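PDB 2YV7: Cg10997-pa from Drosophila melanogaster, which might insert into membranes from a soluble, glutathione-transferase-like form to make chloride channels whose activity depends on pH. Local coordinates for residues C221-D226 and P248-Y253. Numbering follows the deposited sequence.
Sequences CPADQD and PTFTTY
D224, in the first turn of helix 224-235, grips T251 with both carboxylate oxygens: OD1 accepts T251 N at 2.8 Å and OD2 takes the hydroxyl OG1 of T251 at 2.6 Å. Both donors come in on the syn side, tilted out of the carboxylate plane, T251 N by 29°; CG anti to the carbonyl carbon (chi1 -72°) carries the carboxylate across to T251. Aspartate suits this place because its two acceptors match the paired N-H and O-H of one threonine, while its backbone N, with no carbonyl one turn earlier to bond, donates to T249 O. An alanine in its place would probably leave T251 N and OG1 without their acceptors and that end of 248-253 less firmly held, though the backbone bond to T249 O could remain.

Q225 also grips one threonine at two points, but its amide both accepts and donates. OE1 receives T249 N at 2.7 Å, and NE2 gives a hydrogen, nearly in its amide plane, to T249 OG1 at 2.8 Å. A water joins that hydroxyl to D224 OD2, linking the two polar clamps.

The flat apolar ring of F250 packs against the turn before the helix, CE1 3.3 Å from A223 N and CZ near A223 CB, with C221 O at its edge. A223, the N-cap residue, is small enough to let the chains close in; its CB meets P248 CB at 3.5 Å.

The loop after helix 224-235 thus folds back over that helix's N-terminus, in the helical C-terminal part of the GST fold. D224 also touches V187 of helix 173-193, whose Q183 bonds T251 O, while C221 and P222 rest on Q44 of helix 41-55 in the thioredoxin-like N-terminal domain.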
# COMPACT_ATOMS: atom_id res chain seq x y z
N CYS A 221 -5.56 5.00 -0.96
CA CYS A 221 -6.23 3.69 -0.72
C CYS A 221 -7.24 3.43 -1.78
O CYS A 221 -8.11 4.26 -1.99
CB CYS A 221 -6.88 3.69 0.65
SG CYS A 221 -7.55 2.03 1.03
N PRO A 222 -7.18 2.27 -2.44
CA PRO A 222 -8.28 2.06 -3.39
C PRO A 222 -9.60 1.74 -2.69
O PRO A 222 -9.60 1.24 -1.55
CB PRO A 222 -7.86 0.81 -4.15
CG PRO A 222 -6.85 0.06 -3.27
CD PRO A 222 -6.28 1.10 -2.31
N ALA A 223 -10.72 1.99 -3.38
CA ALA A 223 -12.02 1.48 -2.88
C ALA A 223 -12.11 -0.06 -2.73
O ALA A 223 -11.54 -0.85 -3.51
CB ALA A 223 -13.14 1.98 -3.86
N ASP A 224 -12.95 -0.50 -1.80
CA ASP A 224 -13.20 -1.92 -1.58
C ASP A 224 -13.51 -2.64 -2.85
O ASP A 224 -13.05 -3.72 -3.08
CB ASP A 224 -14.39 -2.12 -0.64
CG ASP A 224 -14.07 -1.73 0.81
OD1 ASP A 224 -13.04 -1.05 1.12
OD2 ASP A 224 -14.86 -2.17 1.66
N GLN A 225 -14.42 -2.06 -3.66
CA GLN A 225 -14.86 -2.71 -4.88
C GLN A 225 -13.74 -3.00 -5.84
O GLN A 225 -13.77 -3.99 -6.56
CB GLN A 225 -15.92 -1.79 -5.57
CG GLN A 225 -17.25 -1.62 -4.76
CD GLN A 225 -17.18 -0.74 -3.52
OE1 GLN A 225 -16.38 0.19 -3.41
NE2 GLN A 225 -18.12 -0.97 -2.59
N ASP A 226 -12.74 -2.13 -5.87
CA ASP A 226 -11.59 -2.29 -6.71
C ASP A 226 -10.64 -3.35 -6.16
O ASP A 226 -10.08 -4.09 -6.92
CB ASP A 226 -10.92 -0.90 -6.87
CG ASP A 226 -11.84 0.09 -7.64
OD1 ASP A 226 -12.31 -0.34 -8.71
OD2 ASP A 226 -12.13 1.20 -7.14
N PRO A 248 -18.26 3.46 -4.98
CA PRO A 248 -17.09 3.06 -4.17
C PRO A 248 -17.28 3.29 -2.69
O PRO A 248 -17.75 4.36 -2.28
CB PRO A 248 -15.95 3.96 -4.67
CG PRO A 248 -16.50 4.83 -5.77
CD PRO A 248 -17.90 4.38 -6.08
N THR A 249 -16.91 2.31 -1.87
CA THR A 249 -16.90 2.53 -0.43
C THR A 249 -15.55 2.10 0.10
O THR A 249 -14.83 1.45 -0.62
CB THR A 249 -17.96 1.72 0.26
OG1 THR A 249 -17.86 0.35 -0.17
CG2 THR A 249 -19.35 2.31 -0.11
N PHE A 250 -15.21 2.56 1.30
CA PHE A 250 -13.88 2.29 1.91
C PHE A 250 -14.06 1.65 3.27
O PHE A 250 -14.66 2.28 4.15
CB PHE A 250 -13.14 3.64 2.03
CG PHE A 250 -12.89 4.26 0.72
CD1 PHE A 250 -11.76 3.92 -0.03
CD2 PHE A 250 -13.89 5.06 0.11
CE1 PHE A 250 -11.56 4.44 -1.31
CE2 PHE A 250 -13.69 5.57 -1.20
CZ PHE A 250 -12.54 5.25 -1.91
N THR A 251 -13.57 0.43 3.47
CA THR A 251 -13.53 -0.18 4.80
C THR A 251 -12.56 0.62 5.71
O THR A 251 -11.33 0.68 5.46
CB THR A 251 -13.10 -1.65 4.75
OG1 THR A 251 -14.17 -2.46 4.15
CG2 THR A 251 -12.71 -2.18 6.18
N THR A 252 -13.10 1.12 6.82
CA THR A 252 -12.34 1.88 7.80
C THR A 252 -12.68 1.59 9.26
O THR A 252 -12.06 2.17 10.20
CB THR A 252 -12.40 3.41 7.62
OG1 THR A 252 -13.77 3.84 7.76
CG2 THR A 252 -11.76 3.88 6.29
N TYR A 253 -13.65 0.70 9.49
CA TYR A 253 -14.09 0.51 10.88
C TYR A 253 -13.09 -0.27 11.69
O TYR A 253 -12.33 -1.08 11.17
CB TYR A 253 -15.47 -0.18 10.96
CG TYR A 253 -15.47 -1.60 10.49
CD1 TYR A 253 -15.64 -1.89 9.15
CD2 TYR A 253 -15.30 -2.66 11.38
CE1 TYR A 253 -15.63 -3.17 8.70
CE2 TYR A 253 -15.31 -3.96 10.93
CZ TYR A 253 -15.47 -4.20 9.59
OH TYR A 253 -15.46 -5.50 9.10
O HOH W 1 -17.15 -0.88 1.91